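Local coordinates for protein L-aspartate semialdehyde sulfurtransferase (Methanocaldococcus jannaschii, PDB 3KPB) that probably joins sulfide to aspartate semialdehyde to make homocysteine, and binds S-adenosylmethionine and methylthioadenosine through its C-terminal CBS domain pair, at residues I32-P36 with I47-W51; V72-E77 with V96-D101; I6-P11 with V105-V109. All coordinates share one frame; numbering follows the deposited sequence.

Contact 1 (I32-P36 with I47-W51); sequences INHLP and IITSW. With SAM (S-adenosylmethionine), chain E.
With CG anti to the backbone N (chi1 -167°), Asn33 carries its amide across to Ser50, whose OG is folded back between its own N and carbonyl carbon (chi1 65°) to meet it. Two donors then grip Asn33 OD1. Ser50 N lies 2.9 Å from Asn33 OD1 with an N-H...O angle of 159°, and Ser50 OG, also a donor to it, comes from the opposite face of the amide plane. Such a two-sided grip should hinder rotation of the amide, and would keep ND2 turned toward the water that it shares with the ligand: Asn33 ND2 donates to this water at 3.0 Å, which also accepts from Trp51 N and donates to the carboxylate O of S-adenosylmethionine. Thr49, at the N-cap of the helix, accepts a weak bond from Trp51 N at its OG1, 3.2 Å away, and offers a second weak bond to the ligand OXT. Ile47 CG2 packs 3.8 Å from SAM C4, in the adenine, and the sulfonium methyl CE of the ligand lies over one face of the Trp51 ring, toward its rim. Behind these groups the backbone is a short antiparallel ladder. Leu35 N donates to Ile48 O at 2.9 Å, and Ile48 N returns a bond to Leu35 O at 3.0 Å. The contact thus joins strands 35-38 and 44-48 of a beta hairpin at the start of helix 50-58; Leu35 leans on helix 20-30, Pro36 and Ile47 rest on Pro97 of strand 95-99, and Ser50 OG is hydrogen-bonded to Ser50 OG of the second subunit.

Contact 2 (V72-E77 with V96-D101); sequences VITAHE and VPVVDD. With SAM (S-adenosylmethionine), chain E.
The shortest polar bond runs from His76 NE2 to Asp101 OD1, 2.7 Å, with an N-H...O angle of 149°. It is a bent meeting: OD1 is approached from above the carboxylate plane, and the ring and carboxylate planes stand 49° apart. His76 reaches it because CG lies anti to the backbone N (chi1 -163°), which also sets Val99 O over one ring face, toward the rim. Its other nitrogen, ND1, takes a bond from Asp78 N, so both ring nitrogens are engaged, which should restrain the ring's rotation. Replacing His76 with an alanine would probably leave Asp101 OD1 without this donor and the turn after strand 95-99 less firmly tied to the end of strand 75-76. Nearby, Glu77 OE2 accepts from a water that in turn accepts from Asp101 N, a second, solvent-mediated tie.

The two strands run parallel. Ala75 N donates to Pro97 O at 2.9 Å, almost straight and in the carbonyl plane, while Val99 N donates to Ala75 O at 2.9 Å. Side chains fill in beside this ladder: Ala75 CB touches Val96 CG2 at 3.9 Å, and Val72 CG1 packs on Pro97 CG at 3.7 Å. At the other end, the Ile73 backbone reads the adenine edge of S-adenosylmethionine: Ile73 N donates to N1 at 2.9 Å, and N6 donates back to Ile73 O. Strand 75-76, helix 81-91 and strand 95-99 form a beta-alpha-beta unit, here the core of the second CBS motif, with the adenine bound at the entry to its first strand.

Contact 3 (I6-P11 with V105-V109); sequences ILSKPP and VVGIV
A classic beta bulge in strand 105-110, where Val106 and Gly107 both face Val98, forms the floor on which the loop 6-11 rests. Pro11 and Leu7 are the loop's main points of contact. The Pro11 ring lies along the backbone of the bulge: its CG is 3.6 Å from Val105 O, its CB is 3.9 Å from Gly107 CA, and CB also meets the side chain of Val105 through CG1. Leu7 comes down further along the strand. Its CD1 touches Val109 CG2 at 3.8 Å, the two side chains crossing at about a right angle, while CD2 faces Val106 CG2 more loosely at 4.4 Å. The Leu7 torsions (chi1 -96°, chi2 22°) depart from the usual staggered values, so the placement of its two methyls is less certain than that of the groups around them. Gly107 matters at this point, because a beta carbon built on it would probably come too close to Leu7 CG; the bare backbone lets the leucine settle close. Ile6 CD1 extends the apolar patch to Val109 CG2, and both residues also lean on Ile114 of helix 111-118.

No direct hydrogen bond links the two segments; water supplies the polar connection. One water donates to Lys9 O at 2.7 Å and to Val106 O at 2.8 Å, bridging two carbonyls that cannot bond each other. A second accepts from Ile108 N at 2.9 Å and donates weakly to Lys9 O. Ser8, in the loop, and Asp113, beside Val109, bind methylthioadenosine, consistent with a place beside the methylthioadenosine cleft of the CBS pair, where the N-terminal linker packs against the last strand of the second motif.

Overall arrangement
From the N terminus, the loop 6-11 is the first partner met, but it waits for strand 105-110 before contact 3 closes, a span of 93 residues that encloses both other contacts. Within it, contact 1 closes first, a ten-residue hairpin connection in the first CBS motif; contact 2 follows in series, closed across helix 81-91 in the second. No contacts cross. Contacts 1 and 2 share S-adenosylmethionine and touch directly, Ile47 CD1 lying 3.8 Å from Pro97 CG. Contacts 2 and 3 share one sheet, with strands 95-99 and 105-110 as neighbours, and Ile108 CD1 packs on His34 CB, joining the first motif to the second.

Contact 1 (I32-P36 with I47-W51)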
loop_
_atom_site.group_PDB
_atom_site.type_symbol
_atom_site.label_atom_id
_atom_site.label_comp_id
_atom_site.label_asym_id
_atom_site.label_seq_id
_atom_site.Cartn_x
_atom_site.Cartn_y
_atom_site.Cartn_z
ATOM N N ILE A 32 -4.835 -8.121 5.774
ATOM C CA ILE A 32 -3.562 -8.412 5.114
ATOM C C ILE A 32 -3.400 -7.576 3.856
ATOM O O ILE A 32 -4.391 -7.178 3.237
ATOM C CB ILE A 32 -3.402 -9.922 4.751
ATOM C CG1 ILE A 32 -4.570 -10.416 3.873
ATOM C CG2 ILE A 32 -3.200 -10.764 6.027
ATOM C CD1 ILE A 32 -4.451 -11.866 3.401
ATOM N N ASN A 33 -2.156 -7.309 3.472
ATOM C CA ASN A 33 -1.928 -6.617 2.210
ATOM C C ASN A 33 -1.227 -7.468 1.159
ATOM O O ASN A 33 -0.814 -6.957 0.129
ATOM C CB ASN A 33 -1.177 -5.296 2.420
ATOM C CG ASN A 33 -1.207 -4.400 1.183
ATOM O OD1 ASN A 33 -2.249 -4.237 0.550
ATOM N ND2 ASN A 33 -0.062 -3.818 0.841
ATOM N N HIS A 34 -1.082 -8.764 1.421
ATOM C CA HIS A 34 -0.458 -9.677 0.471
ATOM C C HIS A 34 -1.301 -10.919 0.368
ATOM O O HIS A 34 -1.566 -11.583 1.372
ATOM C CB HIS A 34 0.939 -10.065 0.929
ATOM C CG HIS A 34 1.840 -8.900 1.144
ATOM N ND1 HIS A 34 1.992 -8.302 2.375
ATOM C CD2 HIS A 34 2.622 -8.207 0.285
ATOM C CE1 HIS A 34 2.838 -7.293 2.267
ATOM N NE2 HIS A 34 3.235 -7.215 1.009
ATOM N N LEU A 35 -1.729 -11.226 -0.849
ATOM C CA LEU A 35 -2.579 -12.370 -1.100
ATOM C C LEU A 35 -1.995 -13.191 -2.250
ATOM O O LEU A 35 -2.165 -12.837 -3.419
ATOM C CB LEU A 35 -3.997 -11.890 -1.424
ATOM C CG LEU A 35 -5.055 -12.965 -1.675
ATOM C CD1 LEU A 35 -5.267 -13.825 -0.427
ATOM C CD2 LEU A 35 -6.363 -12.333 -2.143
ATOM N N PRO A 36 -1.261 -14.270 -1.924
ATOM C CA PRO A 36 -0.775 -15.187 -2.959
ATOM C C PRO A 36 -1.953 -15.820 -3.691
ATOM O O PRO A 36 -2.953 -16.184 -3.060
ATOM C CB PRO A 36 -0.008 -16.252 -2.168
ATOM C CG PRO A 36 0.316 -15.612 -0.853
ATOM C CD PRO A 36 -0.757 -14.610 -0.581
ATOM N N ILE A 47 0.500 -12.922 -7.309
ATOM C CA ILE A 47 0.286 -12.221 -6.043
ATOM C C ILE A 47 -0.546 -10.943 -6.241
ATOM O O ILE A 47 -0.478 -10.301 -7.294
ATOM C CB ILE A 47 1.633 -11.943 -5.301
ATOM C CG1 ILE A 47 1.376 -11.514 -3.846
ATOM C CG2 ILE A 47 2.492 -10.917 -6.071
ATOM C CD1 ILE A 47 2.628 -11.464 -2.969
ATOM N N ILE A 48 -1.355 -10.616 -5.233
ATOM C CA ILE A 48 -2.184 -9.411 -5.219
ATOM C C ILE A 48 -1.878 -8.609 -3.955
ATOM O O ILE A 48 -1.725 -9.190 -2.881
ATOM C CB ILE A 48 -3.697 -9.817 -5.223
ATOM C CG1 ILE A 48 -4.124 -10.336 -6.604
ATOM C CG2 ILE A 48 -4.625 -8.677 -4.754
ATOM C CD1 ILE A 48 -4.098 -9.292 -7.719
ATOM N N THR A 49 -1.788 -7.286 -4.077
ATOM C CA THR A 49 -1.789 -6.382 -2.914
ATOM C C THR A 49 -2.883 -5.336 -3.137
ATOM O O THR A 49 -3.504 -5.316 -4.203
ATOM C CB THR A 49 -0.444 -5.645 -2.745
ATOM O OG1 THR A 49 -0.268 -4.736 -3.838
ATOM C CG2 THR A 49 0.725 -6.618 -2.720
ATOM N N SER A 50 -3.120 -4.451 -2.169
ATOM C CA SER A 50 -4.104 -3.384 -2.407
ATOM C C SER A 50 -3.749 -2.501 -3.605
ATOM O O SER A 50 -4.645 -1.924 -4.229
ATOM C CB SER A 50 -4.349 -2.524 -1.167
ATOM O OG SER A 50 -3.179 -1.816 -0.800
ATOM N N TRP A 51 -2.460 -2.394 -3.927
ATOM C CA TRP A 51 -2.058 -1.662 -5.123
ATOM C C TRP A 51 -2.693 -2.266 -6.376
ATOM O O TRP A 51 -3.179 -1.540 -7.245
ATOM C CB TRP A 51 -0.543 -1.608 -5.268
ATOM C CG TRP A 51 -0.119 -0.717 -6.390
ATOM C CD1 TRP A 51 0.378 -1.102 -7.606
ATOM C CD2 TRP A 51 -0.192 0.712 -6.420
ATOM N NE1 TRP A 51 0.639 0.004 -8.384
ATOM C CE2 TRP A 51 0.306 1.131 -7.676
ATOM C CE3 TRP A 51 -0.610 1.685 -5.497
ATOM C CZ2 TRP A 51 0.395 2.485 -8.036
ATOM C CZ3 TRP A 51 -0.522 3.029 -5.856
ATOM C CH2 TRP A 51 -0.023 3.413 -7.115
HETATM N N SAM E . 5.217 -3.151 -1.253
HETATM C CA SAM E . 4.597 -2.483 -2.408
HETATM C C SAM E . 3.246 -3.134 -2.719
HETATM O O SAM E . 2.487 -3.495 -1.815
HETATM O OXT SAM E . 2.874 -3.309 -3.883
HETATM C CB SAM E . 5.519 -2.610 -3.625
HETATM C CG SAM E . 5.424 -1.372 -4.519
HETATM S SD SAM E . 4.982 -1.775 -6.248
HETATM C CE SAM E . 4.504 -0.162 -6.826
HETATM C "C5'" SAM E . 3.359 -2.618 -6.275
HETATM C "C4'" SAM E . 3.427 -4.003 -6.915
HETATM O "O4'" SAM E . 4.326 -4.846 -6.179
HETATM C "C3'" SAM E . 2.062 -4.669 -6.771
HETATM O "O3'" SAM E . 1.409 -4.619 -8.037
HETATM C "C2'" SAM E . 2.382 -6.116 -6.406
HETATM O "O2'" SAM E . 1.782 -6.989 -7.370
HETATM C "C1'" SAM E . 3.908 -6.178 -6.506
HETATM N N9 SAM E . 4.416 -7.119 -5.486
HETATM C C8 SAM E . 4.235 -7.025 -4.166
HETATM N N7 SAM E . 4.831 -8.057 -3.565
HETATM C C5 SAM E . 5.395 -8.809 -4.507
HETATM C C6 SAM E . 6.133 -9.985 -4.489
HETATM N N6 SAM E . 6.419 -10.600 -3.346
HETATM N N1 SAM E . 6.564 -10.498 -5.652
HETATM C C2 SAM E . 6.291 -9.901 -6.801
HETATM N N3 SAM E . 5.588 -8.779 -6.852
HETATM C C4 SAM E . 5.128 -8.216 -5.726
HETATM O O HOH W 1 -0.097 -2.230 -1.754
#

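Contact 2 (V72-E77 with V96-D101)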
loop_
_atom_site.group_PDB
_atom_site.type_symbol
_atom_site.label_atom_id
_atom_site.label_comp_id
_atom_site.label_asym_id
_atom_site.label_seq_id
_atom_site.Cartn_x
_atom_site.Cartn_y
_atom_site.Cartn_z
ATOM N N VAL A 72 6.427 -13.631 -9.314
ATOM C CA VAL A 72 6.387 -13.508 -7.869
ATOM C C VAL A 72 7.761 -13.740 -7.267
ATOM O O VAL A 72 8.420 -14.746 -7.551
ATOM C CB VAL A 72 5.376 -14.487 -7.223
ATOM C CG1 VAL A 72 5.138 -14.122 -5.760
ATOM C CG2 VAL A 72 4.059 -14.485 -7.988
ATOM N N ILE A 73 8.180 -12.791 -6.438
ATOM C CA ILE A 73 9.379 -12.940 -5.623
ATOM C C ILE A 73 9.004 -13.733 -4.378
ATOM O O ILE A 73 8.146 -13.309 -3.597
ATOM C CB ILE A 73 9.969 -11.575 -5.230
ATOM C CG1 ILE A 73 10.270 -10.756 -6.487
ATOM C CG2 ILE A 73 11.226 -11.757 -4.366
ATOM C CD1 ILE A 73 10.190 -9.262 -6.280
ATOM N N THR A 74 9.650 -14.885 -4.209
ATOM C CA THR A 74 9.274 -15.850 -3.189
ATOM C C THR A 74 10.459 -16.192 -2.308
ATOM O O THR A 74 11.609 -15.855 -2.622
ATOM C CB THR A 74 8.756 -17.172 -3.814
ATOM O OG1 THR A 74 9.779 -17.748 -4.639
ATOM C CG2 THR A 74 7.515 -16.933 -4.662
ATOM N N ALA A 75 10.153 -16.840 -1.190
ATOM C CA ALA A 75 11.157 -17.424 -0.324
ATOM C C ALA A 75 10.906 -18.914 -0.210
ATOM O O ALA A 75 9.777 -19.386 -0.358
ATOM C CB ALA A 75 11.130 -16.775 1.043
ATOM N N HIS A 76 11.970 -19.661 0.037
ATOM C CA HIS A 76 11.824 -21.092 0.185
ATOM C C HIS A 76 11.719 -21.388 1.659
ATOM O O HIS A 76 12.294 -20.680 2.494
ATOM C CB HIS A 76 13.007 -21.823 -0.442
ATOM C CG HIS A 76 12.760 -23.279 -0.689
ATOM N ND1 HIS A 76 13.013 -24.250 0.256
ATOM C CD2 HIS A 76 12.321 -23.934 -1.792
ATOM C CE1 HIS A 76 12.722 -25.437 -0.245
ATOM N NE2 HIS A 76 12.300 -25.275 -1.486
ATOM N N GLU A 77 10.957 -22.427 1.981
ATOM C CA GLU A 77 10.807 -22.830 3.365
ATOM C C GLU A 77 12.166 -23.042 4.043
ATOM O O GLU A 77 12.339 -22.666 5.204
ATOM C CB GLU A 77 9.870 -24.040 3.513
ATOM C CG GLU A 77 9.988 -25.116 2.437
ATOM C CD GLU A 77 9.053 -26.293 2.677
ATOM O OE1 GLU A 77 7.984 -26.105 3.300
ATOM O OE2 GLU A 77 9.386 -27.414 2.236
ATOM N N VAL A 96 6.683 -11.602 0.998
ATOM C CA VAL A 96 7.024 -12.656 0.044
ATOM C C VAL A 96 6.313 -13.947 0.432
ATOM O O VAL A 96 6.358 -14.355 1.595
ATOM C CB VAL A 96 8.563 -12.897 -0.086
ATOM C CG1 VAL A 96 9.276 -11.640 -0.561
ATOM C CG2 VAL A 96 9.166 -13.383 1.224
ATOM N N PRO A 97 5.629 -14.581 -0.534
ATOM C CA PRO A 97 5.080 -15.908 -0.291
ATOM C C PRO A 97 6.212 -16.900 -0.060
ATOM O O PRO A 97 7.281 -16.785 -0.670
ATOM C CB PRO A 97 4.342 -16.236 -1.597
ATOM C CG PRO A 97 4.136 -14.915 -2.270
ATOM C CD PRO A 97 5.329 -14.102 -1.896
ATOM N N VAL A 98 5.969 -17.856 0.828
ATOM C CA VAL A 98 6.910 -18.927 1.109
ATOM C C VAL A 98 6.386 -20.166 0.382
ATOM O O VAL A 98 5.218 -20.544 0.549
ATOM C CB VAL A 98 7.044 -19.168 2.630
ATOM C CG1 VAL A 98 8.084 -20.238 2.907
ATOM C CG2 VAL A 98 7.417 -17.869 3.345
ATOM N N VAL A 99 7.242 -20.760 -0.453
ATOM C CA VAL A 99 6.870 -21.909 -1.280
ATOM C C VAL A 99 7.743 -23.119 -0.965
ATOM O O VAL A 99 8.853 -22.977 -0.435
ATOM C CB VAL A 99 6.929 -21.596 -2.819
ATOM C CG1 VAL A 99 5.926 -20.509 -3.190
ATOM C CG2 VAL A 99 8.341 -21.209 -3.270
ATOM N N ASP A 100 7.230 -24.306 -1.273
ATOM C CA ASP A 100 8.041 -25.517 -1.206
ATOM C C ASP A 100 8.522 -25.921 -2.610
ATOM O O ASP A 100 8.298 -25.195 -3.591
ATOM C CB ASP A 100 7.305 -26.660 -0.470
ATOM C CG ASP A 100 6.050 -27.149 -1.197
ATOM O OD1 ASP A 100 5.900 -26.897 -2.414
ATOM O OD2 ASP A 100 5.212 -27.817 -0.543
ATOM N N ASP A 101 9.174 -27.079 -2.700
ATOM C CA ASP A 101 9.719 -27.572 -3.969
ATOM C C ASP A 101 8.652 -27.922 -5.020
ATOM O O ASP A 101 8.979 -28.082 -6.195
ATOM C CB ASP A 101 10.638 -28.781 -3.734
ATOM C CG ASP A 101 12.042 -28.391 -3.255
ATOM O OD1 ASP A 101 12.441 -27.211 -3.374
ATOM O OD2 ASP A 101 12.763 -29.286 -2.770
HETATM N N SAM E . 5.217 -3.151 -1.253
HETATM C CA SAM E . 4.597 -2.483 -2.408
HETATM C C SAM E . 3.246 -3.134 -2.719
HETATM O O SAM E . 2.487 -3.495 -1.815
HETATM O OXT SAM E . 2.874 -3.309 -3.883
HETATM C CB SAM E . 5.519 -2.610 -3.625
HETATM C CG SAM E . 5.424 -1.372 -4.519
HETATM S SD SAM E . 4.982 -1.775 -6.248
HETATM C CE SAM E . 4.504 -0.162 -6.826
HETATM C "C5'" SAM E . 3.359 -2.618 -6.275
HETATM C "C4'" SAM E . 3.427 -4.003 -6.915
HETATM O "O4'" SAM E . 4.326 -4.846 -6.179
HETATM C "C3'" SAM E . 2.062 -4.669 -6.771
HETATM O "O3'" SAM E . 1.409 -4.619 -8.037
HETATM C "C2'" SAM E . 2.382 -6.116 -6.406
HETATM O "O2'" SAM E . 1.782 -6.989 -7.370
HETATM C "C1'" SAM E . 3.908 -6.178 -6.506
HETATM N N9 SAM E . 4.416 -7.119 -5.486
HETATM C C8 SAM E . 4.235 -7.025 -4.166
HETATM N N7 SAM E . 4.831 -8.057 -3.565
HETATM C C5 SAM E . 5.395 -8.809 -4.507
HETATM C C6 SAM E . 6.133 -9.985 -4.489
HETATM N N6 SAM E . 6.419 -10.600 -3.346
HETATM N N1 SAM E . 6.564 -10.498 -5.652
HETATM C C2 SAM E . 6.291 -9.901 -6.801
HETATM N N3 SAM E . 5.588 -8.779 -6.852
HETATM C C4 SAM E . 5.128 -8.216 -5.726
HETATM O O HOH W 2 10.384 -28.114 -0.342
#

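Contact 3 (I6-P11 with V105-V109)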
loop_
_atom_site.group_PDB
_atom_site.type_symbol
_atom_site.label_atom_id
_atom_site.label_comp_id
_atom_site.label_asym_id
_atom_site.label_seq_id
_atom_site.Cartn_x
_atom_site.Cartn_y
_atom_site.Cartn_z
ATOM N N ILE A 6 10.054 -19.466 11.361
ATOM C CA ILE A 6 9.444 -18.241 11.884
ATOM C C ILE A 6 7.987 -18.076 11.464
ATOM O O ILE A 6 7.320 -17.112 11.857
ATOM C CB ILE A 6 10.250 -16.982 11.489
ATOM C CG1 ILE A 6 10.018 -16.627 10.009
ATOM C CG2 ILE A 6 11.736 -17.182 11.802
ATOM C CD1 ILE A 6 10.230 -15.153 9.689
ATOM N N LEU A 7 7.505 -19.019 10.660
ATOM C CA LEU A 7 6.107 -19.056 10.261
ATOM C C LEU A 7 5.234 -19.373 11.467
ATOM O O LEU A 7 5.484 -20.342 12.186
ATOM C CB LEU A 7 5.908 -20.095 9.160
ATOM C CG LEU A 7 5.903 -19.637 7.694
ATOM C CD1 LEU A 7 6.625 -18.283 7.451
ATOM C CD2 LEU A 7 6.476 -20.719 6.801
ATOM N N SER A 8 4.209 -18.554 11.680
ATOM C CA SER A 8 3.431 -18.609 12.911
ATOM C C SER A 8 1.953 -18.932 12.699
ATOM O O SER A 8 1.236 -19.240 13.654
ATOM C CB SER A 8 3.561 -17.280 13.657
ATOM O OG SER A 8 3.036 -16.214 12.876
ATOM N N LYS A 9 1.501 -18.875 11.452
ATOM C CA LYS A 9 0.076 -18.952 11.154
ATOM C C LYS A 9 -0.143 -19.576 9.782
ATOM O O LYS A 9 0.800 -19.631 8.983
ATOM C CB LYS A 9 -0.521 -17.547 11.190
ATOM C CG LYS A 9 0.119 -16.595 10.194
ATOM C CD LYS A 9 -0.259 -15.174 10.500
ATOM C CE LYS A 9 0.277 -14.219 9.459
ATOM N NZ LYS A 9 0.019 -12.798 9.874
ATOM N N PRO A 10 -1.380 -20.043 9.496
ATOM C CA PRO A 10 -1.662 -20.661 8.201
ATOM C C PRO A 10 -1.532 -19.677 7.041
ATOM O O PRO A 10 -1.676 -18.468 7.243
ATOM C CB PRO A 10 -3.125 -21.106 8.334
ATOM C CG PRO A 10 -3.381 -21.175 9.791
ATOM C CD PRO A 10 -2.568 -20.067 10.371
ATOM N N PRO A 11 -1.254 -20.188 5.828
ATOM C CA PRO A 11 -1.262 -19.323 4.657
ATOM C C PRO A 11 -2.690 -18.894 4.317
ATOM O O PRO A 11 -3.638 -19.634 4.584
ATOM C CB PRO A 11 -0.680 -20.214 3.554
ATOM C CG PRO A 11 -0.985 -21.601 3.974
ATOM C CD PRO A 11 -1.069 -21.613 5.475
ATOM N N VAL A 105 2.020 -23.038 -1.550
ATOM C CA VAL A 105 2.252 -21.891 -0.675
ATOM C C VAL A 105 2.160 -22.339 0.782
ATOM O O VAL A 105 1.098 -22.765 1.237
ATOM C CB VAL A 105 1.258 -20.729 -0.972
ATOM C CG1 VAL A 105 1.464 -19.575 0.003
ATOM C CG2 VAL A 105 1.412 -20.239 -2.416
ATOM N N VAL A 106 3.267 -22.249 1.515
ATOM C CA VAL A 106 3.276 -22.735 2.897
ATOM C C VAL A 106 3.069 -21.609 3.913
ATOM O O VAL A 106 2.747 -21.862 5.079
ATOM C CB VAL A 106 4.544 -23.576 3.228
ATOM C CG1 VAL A 106 4.556 -24.872 2.413
ATOM C CG2 VAL A 106 5.811 -22.772 2.991
ATOM N N GLY A 107 3.262 -20.370 3.464
ATOM C CA GLY A 107 3.037 -19.202 4.305
ATOM C C GLY A 107 3.440 -17.922 3.607
ATOM O O GLY A 107 3.649 -17.906 2.389
ATOM N N ILE A 108 3.541 -16.849 4.382
ATOM C CA ILE A 108 4.028 -15.573 3.878
ATOM C C ILE A 108 4.841 -14.870 4.958
ATOM O O ILE A 108 4.530 -14.963 6.150
ATOM C CB ILE A 108 2.880 -14.671 3.345
ATOM C CG1 ILE A 108 3.447 -13.399 2.705
ATOM C CG2 ILE A 108 1.879 -14.335 4.457
ATOM C CD1 ILE A 108 2.602 -12.843 1.588
ATOM N N VAL A 109 5.901 -14.195 4.522
ATOM C CA VAL A 109 6.763 -13.412 5.398
ATOM C C VAL A 109 6.678 -11.932 5.023
ATOM O O VAL A 109 6.850 -11.567 3.861
ATOM C CB VAL A 109 8.233 -13.906 5.326
ATOM C CG1 VAL A 109 9.173 -12.948 6.043
ATOM C CG2 VAL A 109 8.351 -15.296 5.932
HETATM O O HOH W 3 2.339 -17.246 7.023
HETATM O O HOH W 4 2.779 -20.916 7.671
#